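Local coordinates for MutS2 protein (Thermus thermophilus, PDB 2ZQE), which probably acts as a DNA endonuclease through its Smr domain, the part crystallised here, and helps to suppress homologous recombination, at residues A[18-29]-A[50-61]. Sequence-based numbering, arbitrary orientation.
Sequences LLEVDQALEEAR and AIREALRRDKRV
R60 reaches back from the turn after helix 46-57 and lays its guanidinium against helix 14-30, with CB of L25 over the centre of one face, 3.6 Å above the plane. Two acids of that helix meet its edge in salt bridges: NH2 to OD1 of D22 at 2.8 Å, on the anti lone pair and tilted from the guanidinium plane, and NH1 to OE1 of E26 at 3.0 Å; NH1 also bonds weakly to the backbone O of D22. D58 completes the salt-bridge network from its own segment, side-on and nearly in plane: NE to OD1, and NH2 to OD2 at 2.7 Å. D58 OD1 also accepts from the backbone N of R60, closing an Asx turn. The bend at chi3 (-62°) swings the guanidinium toward the acids, and CD of R29 packs on CB of R60.

Beyond this network the contact is apolar. L18 drops CD2 onto CB of A54 (3.6 Å), and L25 CD1 meets L55 CD2. The axes of 18-29 and 50-57 cross at -43°, 10.6 Å apart at their closest. Both helices pack on the mixed sheet of this alpha/beta Smr domain, V21 and I51 onto strand 35-39, L55 onto 76-81, L25 onto both.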
loop_
_atom_site.group_PDB
_atom_site.type_symbol
_atom_site.label_atom_id
_atom_site.label_comp_id
_atom_site.label_asym_id
_atom_site.label_seq_id
_atom_site.Cartn_x
_atom_site.Cartn_y
_atom_site.Cartn_z
ATOM N N LEU A 18 -2.923 -7.850 -3.639
ATOM C CA LEU A 18 -1.811 -7.481 -4.526
ATOM C C LEU A 18 -2.267 -6.995 -5.904
ATOM O O LEU A 18 -1.678 -6.069 -6.463
ATOM C CB LEU A 18 -0.817 -8.639 -4.661
ATOM C CG LEU A 18 0.070 -8.851 -3.426
ATOM C CD1 LEU A 18 1.131 -9.905 -3.713
ATOM C CD2 LEU A 18 0.737 -7.592 -2.942
ATOM N N LEU A 19 -3.312 -7.627 -6.450
ATOM C CA LEU A 19 -3.927 -7.129 -7.690
ATOM C C LEU A 19 -4.424 -5.683 -7.535
ATOM O O LEU A 19 -4.195 -4.818 -8.419
ATOM C CB LEU A 19 -5.064 -8.067 -8.140
ATOM C CG LEU A 19 -5.781 -7.694 -9.444
ATOM C CD1 LEU A 19 -4.820 -7.782 -10.610
ATOM C CD2 LEU A 19 -6.930 -8.640 -9.657
ATOM N N GLU A 20 -5.099 -5.411 -6.416
ATOM C CA GLU A 20 -5.597 -4.069 -6.166
ATOM C C GLU A 20 -4.468 -3.087 -5.910
ATOM O O GLU A 20 -4.552 -1.932 -6.330
ATOM C CB GLU A 20 -6.643 -4.048 -5.039
ATOM C CG GLU A 20 -7.211 -2.654 -4.730
ATOM C CD GLU A 20 -7.656 -1.898 -5.977
ATOM O OE1 GLU A 20 -8.290 -2.530 -6.844
ATOM O OE2 GLU A 20 -7.372 -0.677 -6.092
ATOM N N VAL A 21 -3.420 -3.522 -5.216
ATOM C CA VAL A 21 -2.267 -2.638 -5.003
ATOM C C VAL A 21 -1.635 -2.226 -6.339
ATOM O O VAL A 21 -1.329 -1.053 -6.556
ATOM C CB VAL A 21 -1.225 -3.256 -4.056
ATOM C CG1 VAL A 21 0.082 -2.470 -4.105
ATOM C CG2 VAL A 21 -1.788 -3.274 -2.634
ATOM N N ASP A 22 -1.480 -3.183 -7.239
ATOM C CA ASP A 22 -0.946 -2.905 -8.571
ATOM C C ASP A 22 -1.788 -1.835 -9.288
ATOM O O ASP A 22 -1.237 -0.875 -9.842
ATOM C CB ASP A 22 -0.898 -4.206 -9.375
ATOM C CG ASP A 22 -0.471 -3.992 -10.809
ATOM O OD1 ASP A 22 0.582 -3.357 -11.034
ATOM O OD2 ASP A 22 -1.199 -4.465 -11.718
ATOM N N GLN A 23 -3.111 -1.978 -9.219
ATOM C CA GLN A 23 -4.027 -1.008 -9.823
ATOM C C GLN A 23 -3.967 0.355 -9.138
ATOM O O GLN A 23 -3.944 1.407 -9.806
ATOM C CB GLN A 23 -5.462 -1.543 -9.836
ATOM C CG GLN A 23 -6.422 -0.669 -10.643
ATOM C CD GLN A 23 -6.029 -0.549 -12.121
ATOM O OE1 GLN A 23 -5.436 -1.469 -12.703
ATOM N NE2 GLN A 23 -6.366 0.596 -12.734
ATOM N N ALA A 24 -3.940 0.349 -7.804
ATOM C CA ALA A 24 -3.911 1.604 -7.057
ATOM C C ALA A 24 -2.622 2.394 -7.313
ATOM O O ALA A 24 -2.660 3.627 -7.389
ATOM C CB ALA A 24 -4.104 1.338 -5.566
ATOM N N LEU A 25 -1.491 1.696 -7.448
ATOM C CA LEU A 25 -0.214 2.365 -7.754
ATOM C C LEU A 25 -0.290 2.955 -9.159
ATOM O O LEU A 25 0.119 4.100 -9.388
ATOM C CB LEU A 25 0.960 1.380 -7.666
ATOM C CG LEU A 25 1.316 0.932 -6.243
ATOM C CD1 LEU A 25 2.228 -0.298 -6.288
ATOM C CD2 LEU A 25 1.974 2.068 -5.469
ATOM N N GLU A 26 -0.867 2.187 -10.083
ATOM C CA GLU A 26 -1.014 2.669 -11.459
ATOM C C GLU A 26 -1.846 3.956 -11.498
ATOM O O GLU A 26 -1.468 4.939 -12.152
ATOM C CB GLU A 26 -1.650 1.591 -12.343
ATOM C CG GLU A 26 -1.541 1.875 -13.858
ATOM C CD GLU A 26 -0.111 1.888 -14.418
ATOM O OE1 GLU A 26 0.865 1.526 -13.717
ATOM O OE2 GLU A 26 0.037 2.242 -15.619
ATOM N N GLU A 27 -2.971 3.947 -10.788
ATOM C CA GLU A 27 -3.878 5.085 -10.778
ATOM C C GLU A 27 -3.253 6.284 -10.066
ATOM O O GLU A 27 -3.397 7.423 -10.506
ATOM C CB GLU A 27 -5.227 4.697 -10.156
ATOM C CG GLU A 27 -5.998 3.736 -11.064
ATOM C CD GLU A 27 -7.337 3.291 -10.501
ATOM O OE1 GLU A 27 -7.825 3.896 -9.530
ATOM O OE2 GLU A 27 -7.914 2.336 -11.065
ATOM N N ALA A 28 -2.545 6.027 -8.973
ATOM C CA ALA A 28 -1.930 7.107 -8.197
ATOM C C ALA A 28 -0.882 7.826 -9.051
ATOM O O ALA A 28 -0.856 9.058 -9.082
ATOM C CB ALA A 28 -1.310 6.573 -6.906
ATOM N N ARG A 29 -0.062 7.069 -9.778
ATOM C CA ARG A 29 0.915 7.680 -10.694
ATOM C C ARG A 29 0.251 8.367 -11.900
ATOM O O ARG A 29 0.715 9.427 -12.344
ATOM C CB ARG A 29 1.966 6.670 -11.155
ATOM C CG ARG A 29 3.026 6.424 -10.064
ATOM C CD ARG A 29 4.379 5.985 -10.630
ATOM N NE ARG A 29 5.111 7.084 -11.269
ATOM C CZ ARG A 29 5.154 7.307 -12.581
ATOM N NH1 ARG A 29 4.512 6.504 -13.424
ATOM N NH2 ARG A 29 5.849 8.335 -13.057
ATOM N N ALA A 50 2.953 -9.410 2.550
ATOM C CA ALA A 50 2.920 -9.635 1.107
ATOM C C ALA A 50 2.999 -8.318 0.346
ATOM O O ALA A 50 3.717 -8.204 -0.646
ATOM C CB ALA A 50 1.672 -10.415 0.699
ATOM N N ILE A 51 2.274 -7.315 0.837
ATOM C CA ILE A 51 2.305 -5.983 0.231
ATOM C C ILE A 51 3.700 -5.326 0.312
ATOM O O ILE A 51 4.218 -4.803 -0.696
ATOM C CB ILE A 51 1.230 -5.081 0.846
ATOM C CG1 ILE A 51 -0.145 -5.575 0.423
ATOM C CG2 ILE A 51 1.458 -3.602 0.424
ATOM C CD1 ILE A 51 -1.295 -4.998 1.251
ATOM N N ARG A 52 4.319 -5.362 1.484
ATOM C CA ARG A 52 5.650 -4.768 1.624
ATOM C C ARG A 52 6.637 -5.407 0.648
ATOM O O ARG A 52 7.398 -4.699 -0.013
ATOM C CB ARG A 52 6.162 -4.878 3.058
ATOM C CG ARG A 52 5.435 -3.932 4.016
ATOM C CD ARG A 52 5.695 -4.268 5.490
ATOM N NE ARG A 52 7.090 -4.095 5.910
ATOM C CZ ARG A 52 7.638 -2.933 6.287
ATOM N NH1 ARG A 52 6.940 -1.802 6.263
ATOM N NH2 ARG A 52 8.898 -2.905 6.698
ATOM N N GLU A 53 6.595 -6.731 0.520
ATOM C CA GLU A 53 7.513 -7.399 -0.411
ATOM C C GLU A 53 7.229 -7.020 -1.882
ATOM O O GLU A 53 8.152 -6.764 -2.676
ATOM C CB GLU A 53 7.508 -8.917 -0.184
ATOM C CG GLU A 53 8.553 -9.658 -1.022
ATOM C CD GLU A 53 10.019 -9.363 -0.660
ATOM O OE1 GLU A 53 10.323 -8.723 0.372
ATOM O OE2 GLU A 53 10.898 -9.813 -1.438
ATOM N N ALA A 54 5.945 -6.940 -2.243
ATOM C CA ALA A 54 5.580 -6.473 -3.583
ATOM C C ALA A 54 6.112 -5.058 -3.861
ATOM O O ALA A 54 6.620 -4.758 -4.967
ATOM C CB ALA A 54 4.074 -6.531 -3.771
ATOM N N LEU A 55 6.029 -4.190 -2.849
ATOM C CA LEU A 55 6.467 -2.793 -2.998
ATOM C C LEU A 55 7.976 -2.700 -3.184
ATOM O O LEU A 55 8.449 -1.855 -3.943
ATOM C CB LEU A 55 6.036 -1.960 -1.793
ATOM C CG LEU A 55 4.527 -1.749 -1.631
ATOM C CD1 LEU A 55 4.209 -1.086 -0.283
ATOM C CD2 LEU A 55 3.899 -0.940 -2.812
ATOM N N ARG A 56 8.718 -3.568 -2.501
ATOM C CA ARG A 56 10.174 -3.644 -2.701
ATOM C C ARG A 56 10.543 -3.869 -4.158
ATOM O O ARG A 56 11.558 -3.331 -4.630
ATOM C CB ARG A 56 10.817 -4.748 -1.845
ATOM C CG ARG A 56 10.701 -4.443 -0.349
ATOM C CD ARG A 56 11.540 -5.393 0.502
ATOM N NE ARG A 56 11.329 -5.012 1.897
ATOM C CZ ARG A 56 10.454 -5.595 2.714
ATOM N NH1 ARG A 56 9.733 -6.635 2.305
ATOM N NH2 ARG A 56 10.288 -5.119 3.943
ATOM N N ARG A 57 9.712 -4.636 -4.870
ATOM C CA ARG A 57 9.995 -5.026 -6.254
ATOM C C ARG A 57 9.385 -4.078 -7.282
ATOM O O ARG A 57 9.621 -4.214 -8.489
ATOM C CB ARG A 57 9.448 -6.441 -6.501
ATOM C CG ARG A 57 10.031 -7.504 -5.611
ATOM C CD ARG A 57 9.154 -8.742 -5.557
ATOM N NE ARG A 57 9.356 -9.651 -6.682
ATOM C CZ ARG A 57 8.691 -9.599 -7.837
ATOM N NH1 ARG A 57 7.767 -8.667 -8.049
ATOM N NH2 ARG A 57 8.950 -10.493 -8.785
ATOM N N ASP A 58 8.620 -3.097 -6.806
ATOM C CA ASP A 58 7.818 -2.259 -7.688
ATOM C C ASP A 58 8.522 -0.963 -8.098
ATOM O O ASP A 58 8.798 -0.099 -7.264
ATOM C CB ASP A 58 6.468 -1.954 -7.036
ATOM C CG ASP A 58 5.411 -1.572 -8.053
ATOM O OD1 ASP A 58 5.663 -0.671 -8.881
ATOM O OD2 ASP A 58 4.329 -2.201 -8.054
ATOM N N LYS A 59 8.796 -0.827 -9.393
ATOM C CA LYS A 59 9.527 0.344 -9.896
ATOM C C LYS A 59 8.759 1.677 -9.826
ATOM O O LYS A 59 9.331 2.740 -10.116
ATOM C CB LYS A 59 10.049 0.072 -11.307
ATOM C CG LYS A 59 11.169 -0.958 -11.305
ATOM C CD LYS A 59 11.653 -1.282 -12.711
ATOM C CE LYS A 59 12.886 -2.190 -12.661
ATOM N NZ LYS A 59 12.545 -3.545 -12.154
ATOM N N ARG A 60 7.482 1.621 -9.449
ATOM C CA ARG A 60 6.673 2.825 -9.258
ATOM C C ARG A 60 6.846 3.431 -7.875
ATOM O O ARG A 60 6.333 4.520 -7.607
ATOM C CB ARG A 60 5.196 2.526 -9.485
ATOM C CG ARG A 60 4.898 2.206 -10.938
ATOM C CD ARG A 60 3.525 1.610 -11.102
ATOM N NE ARG A 60 3.403 0.344 -10.379
ATOM C CZ ARG A 60 2.365 -0.479 -10.492
ATOM N NH1 ARG A 60 1.367 -0.164 -11.313
ATOM N NH2 ARG A 60 2.320 -1.610 -9.796
ATOM N N VAL A 61 7.546 2.707 -7.002
ATOM C CA VAL A 61 7.656 3.073 -5.585
ATOM C C VAL A 61 9.025 3.677 -5.291
ATOM O O VAL A 61 10.061 3.089 -5.619
ATOM C CB VAL A 61 7.442 1.828 -4.678
ATOM C CG1 VAL A 61 7.669 2.159 -3.205
ATOM C CG2 VAL A 61 6.061 1.236 -4.899
#